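Local structure of putative glutathione S-transferase (3M1G) at residues Arg191-Thr194 / Glu195-Gly199; Val253-Asp256 / Ala257-Gly261. The protein probably acts as a glutathione transferase of the omega-like, ECM4-related group, a thioredoxin-like domain joined to an all-helical one. One frame throughout, in Å; residues are numbered along the deposited sequence.

Interaction 1 of 2, residues Arg191-Thr194 / Glu195-Gly199; sequences RIFT and EVNNG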
loop_
_atom_site.group_PDB
_atom_site.type_symbol
_atom_site.label_atom_id
_atom_site.label_comp_id
_atom_site.label_asym_id
_atom_site.label_seq_id
_atom_site.Cartn_x
_atom_site.Cartn_y
_atom_site.Cartn_z
ATOM N N ARG A 191 -25.217 2.282 -4.657
ATOM C CA ARG A 191 -24.184 1.301 -4.896
ATOM C C ARG A 191 -22.833 1.819 -4.375
ATOM O O ARG A 191 -22.123 1.104 -3.693
ATOM C CB ARG A 191 -24.092 0.944 -6.369
ATOM C CG ARG A 191 -23.183 -0.284 -6.650
ATOM C CD ARG A 191 -23.305 -0.761 -8.077
ATOM N NE ARG A 191 -22.419 -1.900 -8.334
ATOM C CZ ARG A 191 -22.151 -2.387 -9.544
ATOM N NH1 ARG A 191 -22.713 -1.871 -10.606
ATOM N NH2 ARG A 191 -21.338 -3.426 -9.680
ATOM N N ILE A 192 -22.503 3.081 -4.640
ATOM C CA ILE A 192 -21.253 3.634 -4.124
ATOM C C ILE A 192 -21.242 3.639 -2.592
ATOM O O ILE A 192 -20.247 3.272 -1.939
ATOM C CB ILE A 192 -21.003 5.021 -4.690
ATOM C CG1 ILE A 192 -20.673 4.914 -6.181
ATOM C CG2 ILE A 192 -19.890 5.762 -3.915
ATOM C CD1 ILE A 192 -20.629 6.312 -6.910
ATOM N N PHE A 193 -22.368 3.982 -1.989
ATOM C CA PHE A 193 -22.431 4.020 -0.542
ATOM C C PHE A 193 -22.189 2.639 0.125
ATOM O O PHE A 193 -21.382 2.536 1.022
ATOM C CB PHE A 193 -23.786 4.536 -0.087
ATOM C CG PHE A 193 -23.980 4.457 1.366
ATOM C CD1 PHE A 193 -23.230 5.264 2.210
ATOM C CD2 PHE A 193 -24.902 3.584 1.912
ATOM C CE1 PHE A 193 -23.416 5.200 3.588
ATOM C CE2 PHE A 193 -25.098 3.509 3.305
ATOM C CZ PHE A 193 -24.346 4.299 4.137
ATOM N N THR A 194 -22.921 1.615 -0.269
ATOM C CA THR A 194 -22.797 0.336 0.400
ATOM C C THR A 194 -21.486 -0.394 0.036
ATOM O O THR A 194 -20.887 -1.053 0.874
ATOM C CB THR A 194 -24.027 -0.592 0.157
ATOM O OG1 THR A 194 -24.135 -0.921 -1.233
ATOM C CG2 THR A 194 -25.358 0.067 0.654
ATOM N N GLU A 195 -21.024 -0.278 -1.202
ATOM C CA GLU A 195 -19.879 -1.102 -1.641
ATOM C C GLU A 195 -18.526 -0.387 -1.571
ATOM O O GLU A 195 -17.492 -1.054 -1.535
ATOM C CB GLU A 195 -20.110 -1.562 -3.062
ATOM C CG GLU A 195 -21.456 -2.181 -3.318
ATOM C CD GLU A 195 -21.791 -3.314 -2.356
ATOM O OE1 GLU A 195 -21.107 -4.383 -2.434
ATOM O OE2 GLU A 195 -22.756 -3.140 -1.556
ATOM N N VAL A 196 -18.526 0.952 -1.552
ATOM C CA VAL A 196 -17.298 1.761 -1.581
ATOM C C VAL A 196 -17.161 2.651 -0.350
ATOM O O VAL A 196 -16.189 2.462 0.420
ATOM C CB VAL A 196 -17.210 2.575 -2.870
ATOM C CG1 VAL A 196 -15.923 3.423 -2.918
ATOM C CG2 VAL A 196 -17.294 1.587 -4.110
ATOM N N ASN A 197 -18.098 3.607 -0.131
ATOM C CA ASN A 197 -18.004 4.503 1.010
ATOM C C ASN A 197 -17.950 3.738 2.322
ATOM O O ASN A 197 -17.084 4.006 3.152
ATOM C CB ASN A 197 -19.194 5.520 1.136
ATOM C CG ASN A 197 -19.369 6.440 -0.068
ATOM O OD1 ASN A 197 -20.506 6.745 -0.404
ATOM N ND2 ASN A 197 -18.263 6.909 -0.715
ATOM N N ASN A 198 -18.909 2.839 2.540
ATOM C CA ASN A 198 -18.879 1.950 3.665
ATOM C C ASN A 198 -17.991 0.750 3.458
ATOM O O ASN A 198 -17.580 0.125 4.420
ATOM C CB ASN A 198 -20.264 1.359 3.922
ATOM C CG ASN A 198 -21.032 2.133 4.911
ATOM O OD1 ASN A 198 -20.460 2.868 5.723
ATOM N ND2 ASN A 198 -22.351 1.959 4.894
ATOM N N GLY A 199 -17.812 0.373 2.198
ATOM C CA GLY A 199 -17.028 -0.806 1.799
ATOM C C GLY A 199 -15.622 -0.831 2.373
ATOM O O GLY A 199 -15.143 -1.892 2.780
#

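Interaction 2 of 2, residues Val253-Asp256 / Ala257-Gly261; sequences VRFD and AVYHG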
loop_
_atom_site.group_PDB
_atom_site.type_symbol
_atom_site.label_atom_id
_atom_site.label_comp_id
_atom_site.label_asym_id
_atom_site.label_seq_id
_atom_site.Cartn_x
_atom_site.Cartn_y
_atom_site.Cartn_z
ATOM N N VAL A 253 -10.028 10.067 -2.163
ATOM C CA VAL A 253 -8.950 10.939 -1.726
ATOM C C VAL A 253 -8.231 10.454 -0.451
ATOM O O VAL A 253 -7.085 10.844 -0.188
ATOM C CB VAL A 253 -9.431 12.379 -1.592
ATOM C CG1 VAL A 253 -10.159 12.620 -0.236
ATOM C CG2 VAL A 253 -8.270 13.346 -1.820
ATOM N N ARG A 254 -8.884 9.576 0.302
ATOM C CA ARG A 254 -8.330 8.971 1.479
ATOM C C ARG A 254 -7.794 7.564 1.193
ATOM O O ARG A 254 -7.263 6.894 2.088
ATOM C CB ARG A 254 -9.397 8.875 2.586
ATOM C CG ARG A 254 -9.790 10.208 3.195
ATOM C CD ARG A 254 -11.087 10.134 4.003
ATOM N NE ARG A 254 -11.293 11.418 4.666
ATOM C CZ ARG A 254 -11.711 12.528 4.042
ATOM N NH1 ARG A 254 -12.018 12.491 2.768
ATOM N NH2 ARG A 254 -11.817 13.678 4.707
ATOM N N PHE A 255 -7.950 7.098 -0.024
ATOM C CA PHE A 255 -7.648 5.696 -0.318
ATOM C C PHE A 255 -6.168 5.312 -0.243
ATOM O O PHE A 255 -5.779 4.488 0.597
ATOM C CB PHE A 255 -8.242 5.261 -1.648
ATOM C CG PHE A 255 -8.337 3.778 -1.786
ATOM C CD1 PHE A 255 -7.260 3.045 -2.265
ATOM C CD2 PHE A 255 -9.476 3.126 -1.441
ATOM C CE1 PHE A 255 -7.338 1.670 -2.409
ATOM C CE2 PHE A 255 -9.585 1.750 -1.574
ATOM C CZ PHE A 255 -8.484 1.014 -2.090
ATOM N N ASP A 256 -5.340 5.895 -1.092
ATOM C CA ASP A 256 -3.927 5.552 -1.050
ATOM C C ASP A 256 -3.303 5.966 0.281
ATOM O O ASP A 256 -2.443 5.232 0.839
ATOM C CB ASP A 256 -3.156 6.156 -2.236
ATOM C CG ASP A 256 -3.525 5.505 -3.581
ATOM O OD1 ASP A 256 -4.247 4.482 -3.564
ATOM O OD2 ASP A 256 -3.098 6.032 -4.647
ATOM N N ALA A 257 -3.750 7.097 0.827
ATOM C CA ALA A 257 -3.201 7.622 2.081
ATOM C C ALA A 257 -3.501 6.760 3.320
ATOM O O ALA A 257 -2.673 6.687 4.237
ATOM C CB ALA A 257 -3.673 9.085 2.332
ATOM N N VAL A 258 -4.678 6.133 3.362
ATOM C CA VAL A 258 -5.147 5.434 4.567
ATOM C C VAL A 258 -5.754 4.061 4.285
ATOM O O VAL A 258 -5.291 3.054 4.791
ATOM C CB VAL A 258 -6.202 6.251 5.357
ATOM C CG1 VAL A 258 -6.796 5.371 6.472
ATOM C CG2 VAL A 258 -5.577 7.525 5.939
ATOM N N TYR A 259 -6.785 4.005 3.475
ATOM C CA TYR A 259 -7.549 2.757 3.336
ATOM C C TYR A 259 -6.736 1.628 2.727
ATOM O O TYR A 259 -6.899 0.464 3.083
ATOM C CB TYR A 259 -8.796 2.974 2.486
ATOM C CG TYR A 259 -9.776 4.051 3.012
ATOM C CD1 TYR A 259 -10.007 4.234 4.372
ATOM C CD2 TYR A 259 -10.462 4.883 2.122
ATOM C CE1 TYR A 259 -10.919 5.201 4.826
ATOM C CE2 TYR A 259 -11.350 5.840 2.558
ATOM C CZ TYR A 259 -11.592 5.986 3.907
ATOM O OH TYR A 259 -12.487 6.911 4.347
ATOM N N HIS A 260 -5.881 1.967 1.787
ATOM C CA HIS A 260 -5.003 0.989 1.106
ATOM C C HIS A 260 -4.249 0.096 2.089
ATOM O O HIS A 260 -4.290 -1.125 1.959
ATOM C CB HIS A 260 -4.028 1.733 0.159
ATOM C CG HIS A 260 -3.151 0.824 -0.650
ATOM N ND1 HIS A 260 -1.996 0.265 -0.133
ATOM C CD2 HIS A 260 -3.289 0.324 -1.907
ATOM C CE1 HIS A 260 -1.475 -0.570 -1.034
ATOM N NE2 HIS A 260 -2.209 -0.508 -2.144
ATOM N N GLY A 261 -3.540 0.706 3.044
ATOM C CA GLY A 261 -2.778 -0.023 4.056
ATOM C C GLY A 261 -3.518 -0.254 5.391
ATOM O O GLY A 261 -3.744 -1.392 5.794
HETATM O O HOH W 1 -4.971 9.251 -0.656
HETATM O O HOH W 2 -2.472 3.501 3.235
#

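Interaction 1 of 2, residues Arg191-Thr194 / Glu195-Gly199
Thr194 OG1 gives its hydrogen to Glu195 OE2, 2.6 Å away, in a short bond that uses the anti lone pair of the carboxylate. The glutamate reaches it because its chain bends at chi2 (-53°), and its other oxygen, OE1, makes a salt bridge to Arg218. Glu195 N closes an ordinary helical turn on Arg191 O. At Ile192 the turn widens: its carbonyl O accepts both Val196 N at 2.9 Å and Asn197 N at 2.8 Å, the two donors arriving from either side of the carbonyl plane. Asn198 N binds Phe193 O at 2.9 Å, so the pi-type spacing continues. Asn197 OD1 lies at the edge of the Phe193 ring and 3.3 Å from Phe193 CA, and takes a weak hydrogen bond from Arg75 NH1, while Asn197 ND2 is held chiefly by Thr251 OG1 and by Arg247 O. An amide suits this buried place because it can both give and accept. Asn198 runs alongside Phe193, its ND2 3.2 Å from ring atom CZ and the amide turned 51° from the ring. Branched Ile192 and Val196 fill the apolar side, wedged between helices 209-229 and 243-253, while Asn197 and Asn198 touch Trp72 of helix 71-83.

Interaction 2 of 2, residues Val253-Asp256 / Ala257-Gly261
Arg254 runs along the Tyr259 ring, and the pair forms the dense part of this turn. Arg254 CB rests 3.6 Å from Tyr259 CE2, and Arg254 CD lies 3.5 Å from the tyrosine OH. Arg254 O sits over one face of the same ring. Tyr259 N and His260 N bond to carbonyls five residues back, Arg254 O at 3.2 Å and Phe255 O at 2.8 Å respectively, which makes the turn pi-type; Val258 N shares Arg254 O through a less straight bond of 3.0 Å. Phe255, its CG anti to the backbone N (chi1 -162°), brings CD2 to 4.0 Å from Tyr259 CB, an apolar touch. Asp256 OD1 accepts a hydrogen bond from Ile270 N. The other side is wetter and looser: one water bridges Val253 O to Ala257 N, another links Asp256 O to Gly261 N, and His260 meets His260 of the second subunit. The long arginine can pass the tyrosine and still bind Pro250 O, Ala69 O and His74. Tyr259 OH is hydrogen-bonded to Tyr302 OH, which places the two phenols next to each other, consistent with their predicted influence on Cys70, the predicted nucleophile.

In the fold
Both contacts belong to the C-terminal, all-helical domain and follow one another along the chain without nesting or crossing. Interaction 1 comes first, within the last turns of helix 182-197 as the chain passes into helix 199-204. After helix 209-229, interaction 2 starts at the end of helix 243-253 and spans the short helix 255-259. Each is a continuous local turn with a wide pi-type spacing, so neither closes a long loop. The nearest atoms of interactions 1 and 2 are about 6 Å apart, without touching. Helix 199-204 connects the two sites: it begins at Gly199, the last residue of interaction 1, and its Val200 packs on Phe255 and Tyr259. Helix 71-83 of the thioredoxin-like domain meets both, through Trp72 and Pro71 respectively.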